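Nuclear hormone receptor HR38 (Drosophila melanogaster, PDB 1PDU) mediates an atypical ecdysteroid signalling pathway as an orphan nuclear receptor, probably acting, like its relatives, as a transcription factor. Local coordinates at residues S22-T27 / I144-F149; L95-R100 / L108-G113; L157-H162 / E207-S212. All coordinates share one frame; numbering follows the deposited sequence.

Interaction 1 of 3, residues S22-T27 / I144-F149; sequences SHVDTT and IDISAF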
loop_
_atom_site.group_PDB
_atom_site.type_symbol
_atom_site.label_atom_id
_atom_site.label_comp_id
_atom_site.label_asym_id
_atom_site.label_seq_id
_atom_site.Cartn_x
_atom_site.Cartn_y
_atom_site.Cartn_z
ATOM N N SER A 22 5.218 -7.341 -11.301
ATOM C CA SER A 22 3.851 -7.127 -10.850
ATOM C C SER A 22 3.729 -5.684 -10.388
ATOM O O SER A 22 2.771 -4.990 -10.742
ATOM C CB SER A 22 3.504 -8.060 -9.696
ATOM O OG SER A 22 3.763 -9.403 -10.053
ATOM N N HIS A 23 4.703 -5.240 -9.593
ATOM C CA HIS A 23 4.694 -3.872 -9.111
ATOM C C HIS A 23 4.587 -2.938 -10.322
ATOM O O HIS A 23 3.662 -2.136 -10.401
ATOM C CB HIS A 23 5.968 -3.556 -8.320
ATOM C CG HIS A 23 6.131 -2.099 -8.008
ATOM N ND1 HIS A 23 5.354 -1.444 -7.074
ATOM C CD2 HIS A 23 6.932 -1.156 -8.555
ATOM C CE1 HIS A 23 5.666 -0.159 -7.064
ATOM N NE2 HIS A 23 6.620 0.041 -7.953
ATOM N N VAL A 24 5.519 -3.066 -11.269
ATOM C CA VAL A 24 5.535 -2.225 -12.469
ATOM C C VAL A 24 4.215 -2.292 -13.250
ATOM O O VAL A 24 3.647 -1.259 -13.611
ATOM C CB VAL A 24 6.728 -2.608 -13.415
ATOM C CG1 VAL A 24 6.682 -1.787 -14.705
ATOM C CG2 VAL A 24 8.046 -2.367 -12.708
ATOM N N ASP A 25 3.716 -3.500 -13.489
ATOM C CA ASP A 25 2.467 -3.676 -14.224
ATOM C C ASP A 25 1.241 -3.078 -13.515
ATOM O O ASP A 25 0.217 -2.821 -14.154
ATOM C CB ASP A 25 2.232 -5.164 -14.492
ATOM C CG ASP A 25 3.334 -5.788 -15.346
ATOM O OD1 ASP A 25 3.401 -7.039 -15.407
ATOM O OD2 ASP A 25 4.133 -5.035 -15.957
ATOM N N THR A 26 1.336 -2.862 -12.204
ATOM C CA THR A 26 0.221 -2.290 -11.462
ATOM C C THR A 26 0.498 -0.888 -10.913
ATOM O O THR A 26 -0.249 -0.389 -10.083
ATOM C CB THR A 26 -0.211 -3.206 -10.292
ATOM O OG1 THR A 26 0.881 -3.384 -9.381
ATOM C CG2 THR A 26 -0.665 -4.555 -10.818
ATOM N N THR A 27 1.576 -0.263 -11.370
ATOM C CA THR A 27 1.926 1.088 -10.936
ATOM C C THR A 27 1.691 2.006 -12.131
ATOM O O THR A 27 2.371 1.895 -13.152
ATOM C CB THR A 27 3.402 1.183 -10.504
ATOM O OG1 THR A 27 3.625 0.314 -9.389
ATOM C CG2 THR A 27 3.753 2.606 -10.083
ATOM N N ILE A 144 15.075 2.949 -0.951
ATOM C CA ILE A 144 14.628 1.602 -1.263
ATOM C C ILE A 144 14.445 1.486 -2.776
ATOM O O ILE A 144 13.660 2.229 -3.366
ATOM C CB ILE A 144 13.286 1.303 -0.543
ATOM C CG1 ILE A 144 13.477 1.438 0.975
ATOM C CG2 ILE A 144 12.783 -0.093 -0.908
ATOM C CD1 ILE A 144 12.190 1.393 1.779
ATOM N N ASP A 145 15.184 0.573 -3.407
ATOM C CA ASP A 145 15.049 0.393 -4.852
ATOM C C ASP A 145 13.750 -0.360 -5.161
ATOM O O ASP A 145 13.115 -0.922 -4.259
ATOM C CB ASP A 145 16.265 -0.345 -5.446
ATOM C CG ASP A 145 16.562 -1.668 -4.752
ATOM O OD1 ASP A 145 15.618 -2.375 -4.330
ATOM O OD2 ASP A 145 17.756 -2.010 -4.647
ATOM N N ILE A 146 13.358 -0.365 -6.432
ATOM C CA ILE A 146 12.120 -1.006 -6.842
ATOM C C ILE A 146 12.015 -2.484 -6.461
ATOM O O ILE A 146 10.944 -2.952 -6.076
ATOM C CB ILE A 146 11.881 -0.808 -8.361
ATOM C CG1 ILE A 146 10.399 -1.011 -8.664
ATOM C CG2 ILE A 146 12.745 -1.766 -9.186
ATOM C CD1 ILE A 146 9.991 -0.537 -10.048
ATOM N N SER A 147 13.124 -3.212 -6.532
ATOM C CA SER A 147 13.119 -4.631 -6.176
ATOM C C SER A 147 12.854 -4.829 -4.680
ATOM O O SER A 147 12.122 -5.735 -4.277
ATOM C CB SER A 147 14.468 -5.282 -6.511
ATOM O OG SER A 147 14.789 -5.155 -7.881
ATOM N N ALA A 148 13.479 -3.997 -3.855
ATOM C CA ALA A 148 13.302 -4.115 -2.422
ATOM C C ALA A 148 11.880 -3.691 -2.067
ATOM O O ALA A 148 11.244 -4.300 -1.213
ATOM C CB ALA A 148 14.330 -3.249 -1.681
ATOM N N PHE A 149 11.374 -2.665 -2.744
ATOM C CA PHE A 149 10.028 -2.193 -2.452
ATOM C C PHE A 149 8.967 -3.233 -2.778
ATOM O O PHE A 149 8.029 -3.438 -2.000
ATOM C CB PHE A 149 9.709 -0.915 -3.217
ATOM C CG PHE A 149 8.368 -0.351 -2.883
ATOM C CD1 PHE A 149 8.106 0.134 -1.604
ATOM C CD2 PHE A 149 7.338 -0.374 -3.816
ATOM C CE1 PHE A 149 6.830 0.582 -1.261
ATOM C CE2 PHE A 149 6.066 0.068 -3.487
ATOM C CZ PHE A 149 5.804 0.545 -2.213
#
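His23 and Phe149 pair their rings where the end of helix 15-25 meets the first turn of helix 146-157, one of the helices of the layered all-helical sandwich that nuclear receptor ligand-binding domains share. The rings form an offset edge-to-face pair, with centroids 5.4 Å apart and planes at 78°, and Phe149 turns the edge made by CD2 and CE2 toward the imidazole. Their closest approach is His23 CE1 to Phe149 CE2, 3.6 Å. CG of His23 stands anti to its backbone N (chi1 170°), which carries the ring off the helix toward its partner. Both rings are buried, and Tyr99 stacks on Phe149, so flat aromatic groups suit this tight inner part. Ile146 packs just as closely: its flexible aliphatic arm lies against the imidazole edge, with CG1 and CD1 each 3.5 Å from His23 CD2. Around His23 the helix end is tied down as well: the carbonyl O of His23 accepts from Thr26 N and, from the other face of its plane, from Thr27 OG1 at 2.7 Å.

The solvent side is looser. There Val24 CG2 rests 3.8 Å from Ile146 CD1, an aliphatic contact between two exposed residues.

Asp145 caps the start of the second helix. It occupies the N-cap position, its OD2 bonded to His184 NE2, while its OD1 accepts the first-turn N-H of Ala148 (2.7 Å from Ala148 N, 153°), met nearly along the carboxylate C-O axis.

Interaction 2 of 3, residues L95-R100 / L108-G113; sequences LRLAYR and LIFCNG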
loop_
_atom_site.group_PDB
_atom_site.type_symbol
_atom_site.label_atom_id
_atom_site.label_comp_id
_atom_site.label_asym_id
_atom_site.label_seq_id
_atom_site.Cartn_x
_atom_site.Cartn_y
_atom_site.Cartn_z
ATOM N N LEU A 95 1.332 2.340 1.702
ATOM C CA LEU A 95 2.713 2.064 1.334
ATOM C C LEU A 95 3.021 2.547 -0.083
ATOM O O LEU A 95 4.036 3.206 -0.304
ATOM C CB LEU A 95 3.012 0.566 1.450
ATOM C CG LEU A 95 4.463 0.182 1.133
ATOM C CD1 LEU A 95 5.397 0.842 2.136
ATOM C CD2 LEU A 95 4.625 -1.331 1.166
ATOM N N ARG A 96 2.153 2.232 -1.039
ATOM C CA ARG A 96 2.376 2.659 -2.418
ATOM C C ARG A 96 2.297 4.161 -2.523
ATOM O O ARG A 96 3.094 4.799 -3.219
ATOM C CB ARG A 96 1.354 2.018 -3.364
ATOM C CG ARG A 96 1.812 0.645 -3.858
ATOM C CD ARG A 96 0.669 -0.316 -3.989
ATOM N NE ARG A 96 0.029 -0.246 -5.295
ATOM C CZ ARG A 96 0.409 -0.957 -6.353
ATOM N NH1 ARG A 96 1.436 -1.794 -6.263
ATOM N NH2 ARG A 96 -0.263 -0.852 -7.494
ATOM N N LEU A 97 1.328 4.726 -1.820
ATOM C CA LEU A 97 1.138 6.160 -1.825
ATOM C C LEU A 97 2.391 6.861 -1.325
ATOM O O LEU A 97 2.894 7.771 -1.974
ATOM C CB LEU A 97 -0.055 6.526 -0.940
ATOM C CG LEU A 97 -0.350 8.012 -0.773
ATOM C CD1 LEU A 97 -0.411 8.684 -2.136
ATOM C CD2 LEU A 97 -1.665 8.171 -0.014
ATOM N N ALA A 98 2.894 6.420 -0.175
ATOM C CA ALA A 98 4.076 7.024 0.427
ATOM C C ALA A 98 5.342 6.831 -0.398
ATOM O O ALA A 98 6.179 7.732 -0.468
ATOM C CB ALA A 98 4.284 6.478 1.830
ATOM N N TYR A 99 5.483 5.663 -1.022
ATOM C CA TYR A 99 6.660 5.370 -1.838
ATOM C C TYR A 99 6.782 6.286 -3.050
ATOM O O TYR A 99 7.861 6.804 -3.341
ATOM C CB TYR A 99 6.619 3.931 -2.324
ATOM C CG TYR A 99 7.899 3.483 -2.999
ATOM C CD1 TYR A 99 9.118 3.568 -2.330
ATOM C CD2 TYR A 99 7.890 2.954 -4.288
ATOM C CE1 TYR A 99 10.296 3.131 -2.921
ATOM C CE2 TYR A 99 9.068 2.516 -4.897
ATOM C CZ TYR A 99 10.267 2.608 -4.203
ATOM O OH TYR A 99 11.446 2.190 -4.774
ATOM N N ARG A 100 5.664 6.481 -3.743
ATOM C CA ARG A 100 5.600 7.305 -4.945
ATOM C C ARG A 100 5.678 8.809 -4.674
ATOM O O ARG A 100 6.211 9.562 -5.480
ATOM C CB ARG A 100 4.308 6.995 -5.694
ATOM C CG ARG A 100 4.414 7.086 -7.206
ATOM C CD ARG A 100 3.082 6.686 -7.797
ATOM N NE ARG A 100 3.128 6.344 -9.214
ATOM C CZ ARG A 100 3.574 7.154 -10.162
ATOM N NH1 ARG A 100 4.028 8.356 -9.850
ATOM N NH2 ARG A 100 3.522 6.779 -11.429
ATOM N N LEU A 108 -0.224 14.497 -5.523
ATOM C CA LEU A 108 -0.221 13.209 -4.859
ATOM C C LEU A 108 -0.823 12.258 -5.895
ATOM O O LEU A 108 -1.930 12.487 -6.383
ATOM C CB LEU A 108 -1.080 13.267 -3.593
ATOM C CG LEU A 108 -0.750 12.270 -2.480
ATOM C CD1 LEU A 108 0.747 12.014 -2.434
ATOM C CD2 LEU A 108 -1.230 12.824 -1.144
ATOM N N ILE A 109 -0.080 11.219 -6.258
ATOM C CA ILE A 109 -0.540 10.252 -7.251
ATOM C C ILE A 109 -0.981 8.950 -6.589
ATOM O O ILE A 109 -0.290 8.414 -5.728
ATOM C CB ILE A 109 0.578 9.933 -8.267
ATOM C CG1 ILE A 109 0.972 11.201 -9.020
ATOM C CG2 ILE A 109 0.107 8.883 -9.266
ATOM C CD1 ILE A 109 2.211 11.018 -9.902
ATOM N N PHE A 110 -2.136 8.444 -7.001
ATOM C CA PHE A 110 -2.666 7.200 -6.454
ATOM C C PHE A 110 -2.529 6.086 -7.489
ATOM O O PHE A 110 -2.633 6.328 -8.699
ATOM C CB PHE A 110 -4.118 7.407 -6.043
ATOM C CG PHE A 110 -4.300 8.519 -5.057
ATOM C CD1 PHE A 110 -4.314 9.846 -5.476
ATOM C CD2 PHE A 110 -4.427 8.245 -3.700
ATOM C CE1 PHE A 110 -4.455 10.881 -4.560
ATOM C CE2 PHE A 110 -4.568 9.276 -2.774
ATOM C CZ PHE A 110 -4.582 10.596 -3.204
ATOM N N CYS A 111 -2.296 4.864 -7.022
ATOM C CA CYS A 111 -2.081 3.755 -7.945
ATOM C C CYS A 111 -3.220 3.439 -8.910
ATOM O O CYS A 111 -3.113 2.523 -9.726
ATOM C CB CYS A 111 -1.645 2.500 -7.178
ATOM S SG CYS A 111 -2.730 1.952 -5.880
ATOM N N ASN A 112 -4.309 4.196 -8.831
ATOM C CA ASN A 112 -5.410 3.991 -9.762
ATOM C C ASN A 112 -5.218 5.034 -10.858
ATOM O O ASN A 112 -6.060 5.201 -11.737
ATOM C CB ASN A 112 -6.762 4.152 -9.060
ATOM C CG ASN A 112 -7.086 5.593 -8.713
ATOM O OD1 ASN A 112 -6.199 6.412 -8.443
ATOM N ND2 ASN A 112 -8.372 5.906 -8.698
ATOM N N GLY A 113 -4.081 5.721 -10.797
ATOM C CA GLY A 113 -3.757 6.741 -11.781
ATOM C C GLY A 113 -4.243 8.153 -11.470
ATOM O O GLY A 113 -3.770 9.122 -12.067
HETATM O O HOH W 1 1.958 9.236 -4.389
#
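Water 1 is shared by Leu97 and Ile109: it donates to Ile109 O at 2.7 Å and to Leu97 O at 3.0 Å, bridging a helix carbonyl to a strand carbonyl that, both being acceptors, could not bond directly. Beside this bridge Leu97 supplies the apolar part of the contact. Its CD1 comes 3.5 Å from Leu108 CD1, the two side chains crossing at about a right angle. Branched leucine suits this position because its two methyls spread the contact, CD1 reaching Leu108, the Ile109 carbonyl and one face of the Phe110 ring, and CD2 the CE2 atom of Phe110, which it lies alongside.

These residues join the end of helix 78-100 to the small antiparallel beta hairpin of the nuclear receptor ligand-binding domain, strands 107-109 and 115-117, whose connection includes a type I turn from Phe110 to Gly113. Two arginines one helical turn apart extend the contact beyond the leucine. Arg96, its chain bent at chi2 and chi3, points NE at Cys111 SG, 3.6 Å away; the N-H runs almost straight to the sulfur (176°), which lies in the guanidinium plane, and NH2 has a weak bond to Thr26 OG1. Arg100 is extended from CG to NE and lays its guanidinium over Ile109, with CG2 of that residue below one face, offset toward the rim. Its polar end is held by Pro28, whose carbonyl O accepts from Arg100 NH2.

Interaction 3 of 3, residues L157-H162 / E207-S212; sequences LITERH and ELRSLS
The loop between helix 146-157 and helix 167-187 reaches helix 204-225 here, at the surface of the helical sandwich of the nuclear receptor ligand-binding domain. The loop begins with an inverse gamma turn centred on Ile158, and beyond it Thr159 and Arg161 meet Arg209, which projects from the helix.

The two arginines approach from opposite directions. NH1 of Arg161 stands over the centre of the Arg209 guanidinium, 3.3 Å from Arg209 CZ, with the two planes inclined at 41°, so this is a tilted contact and not a parallel stack. Such closeness of like charges is probably made tolerable by Glu91 of helix 78-100: its OE1 forms a salt bridge with Arg209 NE and its OE2 another with Arg161 NH2. The carboxylate probably offsets both positive charges, and arginine suits each place because its several N-H groups can serve the carboxylate while its flat faces remain available for packing. Arg209 leaves the helix with chi1 at -166°, its CG opposite the backbone N, and bends at chi2 and chi3 then curl the guanidinium round toward the loop.

Thr159 uses both branches. Its CG2 sits 3.4 Å above the plane of the Arg161 guanidinium, offset toward the rim, whereas its hydroxyl OG1 lies at the edge of the Arg209 guanidinium, in its plane. The hydroxyl is too far from Arg209 NH2, at 3.8 Å, for direct bonding, and a water fills the step between them. Water 2, also in that plane, accepts from Arg209 NH2 at 2.8 Å, is hydrogen-bonded to Thr159 OG1 at 2.9 Å, and donates to the backbone carbonyl O of Glu160 at 2.7 Å.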
loop_
_atom_site.group_PDB
_atom_site.type_symbol
_atom_site.label_atom_id
_atom_site.label_comp_id
_atom_site.label_asym_id
_atom_site.label_seq_id
_atom_site.Cartn_x
_atom_site.Cartn_y
_atom_site.Cartn_z
ATOM N N LEU A 157 1.425 -7.897 2.515
ATOM C CA LEU A 157 0.285 -8.764 2.228
ATOM C C LEU A 157 0.448 -10.159 2.827
ATOM O O LEU A 157 -0.447 -10.662 3.509
ATOM C CB LEU A 157 0.089 -8.886 0.714
ATOM C CG LEU A 157 -1.010 -9.880 0.337
ATOM C CD1 LEU A 157 -2.366 -9.330 0.769
ATOM C CD2 LEU A 157 -0.983 -10.140 -1.159
ATOM N N ILE A 158 1.594 -10.781 2.557
ATOM C CA ILE A 158 1.883 -12.114 3.059
ATOM C C ILE A 158 2.552 -11.984 4.432
ATOM O O ILE A 158 3.776 -11.904 4.554
ATOM C CB ILE A 158 2.794 -12.872 2.071
ATOM C CG1 ILE A 158 2.213 -12.762 0.654
ATOM C CG2 ILE A 158 2.918 -14.332 2.474
ATOM C CD1 ILE A 158 0.750 -13.148 0.556
ATOM N N THR A 159 1.718 -11.960 5.463
ATOM C CA THR A 159 2.171 -11.811 6.839
ATOM C C THR A 159 1.176 -12.522 7.749
ATOM O O THR A 159 0.051 -12.824 7.337
ATOM C CB THR A 159 2.234 -10.303 7.234
ATOM O OG1 THR A 159 2.702 -10.166 8.578
ATOM C CG2 THR A 159 0.854 -9.662 7.127
ATOM N N GLU A 160 1.587 -12.781 8.983
ATOM C CA GLU A 160 0.715 -13.446 9.940
ATOM C C GLU A 160 -0.546 -12.624 10.222
ATOM O O GLU A 160 -0.486 -11.408 10.429
ATOM C CB GLU A 160 1.474 -13.704 11.241
ATOM N N ARG A 161 -1.691 -13.297 10.203
ATOM C CA ARG A 161 -2.971 -12.659 10.493
ATOM C C ARG A 161 -3.789 -13.664 11.292
ATOM O O ARG A 161 -3.638 -14.876 11.128
ATOM C CB ARG A 161 -3.735 -12.313 9.212
ATOM C CG ARG A 161 -3.051 -11.344 8.273
ATOM C CD ARG A 161 -2.888 -9.951 8.849
ATOM N NE ARG A 161 -2.525 -9.015 7.787
ATOM C CZ ARG A 161 -2.169 -7.747 7.973
ATOM N NH1 ARG A 161 -2.120 -7.246 9.193
ATOM N NH2 ARG A 161 -1.868 -6.971 6.934
ATOM N N HIS A 162 -4.652 -13.166 12.164
ATOM C CA HIS A 162 -5.481 -14.053 12.954
ATOM C C HIS A 162 -6.625 -14.558 12.085
ATOM O O HIS A 162 -7.223 -13.797 11.325
ATOM C CB HIS A 162 -6.018 -13.318 14.190
ATOM C CG HIS A 162 -4.946 -12.896 15.149
ATOM N ND1 HIS A 162 -4.017 -13.778 15.662
ATOM C CD2 HIS A 162 -4.643 -11.685 15.675
ATOM C CE1 HIS A 162 -3.188 -13.129 16.460
ATOM N NE2 HIS A 162 -3.545 -11.857 16.486
ATOM N N GLU A 207 5.900 0.437 11.242
ATOM C CA GLU A 207 5.510 1.842 11.142
ATOM C C GLU A 207 4.279 1.931 10.266
ATOM O O GLU A 207 3.305 2.603 10.609
ATOM C CB GLU A 207 6.623 2.687 10.519
ATOM C CG GLU A 207 7.966 2.553 11.203
ATOM C CD GLU A 207 9.010 3.517 10.657
ATOM O OE1 GLU A 207 10.210 3.270 10.897
ATOM O OE2 GLU A 207 8.637 4.521 10.006
ATOM N N LEU A 208 4.335 1.251 9.127
ATOM C CA LEU A 208 3.220 1.226 8.197
ATOM C C LEU A 208 1.962 0.713 8.914
ATOM O O LEU A 208 0.872 1.251 8.727
ATOM C CB LEU A 208 3.553 0.325 7.001
ATOM C CG LEU A 208 2.474 0.204 5.913
ATOM C CD1 LEU A 208 2.166 1.585 5.333
ATOM C CD2 LEU A 208 2.965 -0.748 4.811
ATOM N N ARG A 209 2.121 -0.319 9.738
ATOM C CA ARG A 209 0.993 -0.881 10.472
ATOM C C ARG A 209 0.376 0.215 11.355
ATOM O O ARG A 209 -0.835 0.431 11.325
ATOM C CB ARG A 209 1.461 -2.082 11.309
ATOM C CG ARG A 209 0.353 -2.991 11.874
ATOM C CD ARG A 209 -0.458 -3.732 10.795
ATOM N NE ARG A 209 0.280 -4.782 10.071
ATOM C CZ ARG A 209 0.595 -5.985 10.560
ATOM N NH1 ARG A 209 0.252 -6.330 11.795
ATOM N NH2 ARG A 209 1.245 -6.861 9.801
ATOM N N SER A 210 1.210 0.931 12.102
ATOM C CA SER A 210 0.731 2.013 12.970
ATOM C C SER A 210 0.134 3.157 12.160
ATOM O O SER A 210 -0.900 3.729 12.522
ATOM C CB SER A 210 1.874 2.572 13.824
ATOM O OG SER A 210 2.435 1.568 14.658
ATOM N N LEU A 211 0.804 3.500 11.070
ATOM C CA LEU A 211 0.338 4.574 10.211
ATOM C C LEU A 211 -1.063 4.209 9.718
ATOM O O LEU A 211 -1.968 5.045 9.670
ATOM C CB LEU A 211 1.299 4.725 9.035
ATOM C CG LEU A 211 0.987 5.810 8.014
ATOM C CD1 LEU A 211 0.939 7.167 8.699
ATOM C CD2 LEU A 211 2.057 5.787 6.929
ATOM N N SER A 212 -1.221 2.940 9.367
ATOM C CA SER A 212 -2.475 2.390 8.875
ATOM C C SER A 212 -3.613 2.428 9.907
ATOM O O SER A 212 -4.751 2.753 9.577
ATOM C CB SER A 212 -2.227 0.952 8.407
ATOM O OG SER A 212 -3.422 0.201 8.405
HETATM O O HOH W 2 1.256 -9.422 10.956
#

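Overall arrangement
Helix 78-100 ties the three contacts together. Interactions 1 and 2 have centres about 12 Å apart and touch directly: Tyr99 OH probably bonds to Ile144 O at 2.6 Å, and Leu95 CG packs 3.4 Å from Phe149 CE1. In the chain, interaction 2 is nested within the loop closed by interaction 1. Interaction 3 follows later in the sequence, its centre about 18 Å from that of interaction 2, yet Leu95 CB reaches Leu208 CD2 at 3.6 Å, so one residue of the helix faces both neighbours. Interactions 1 and 3 stay apart, about 7 Å between nearest atoms. No ligand takes part in any of the three.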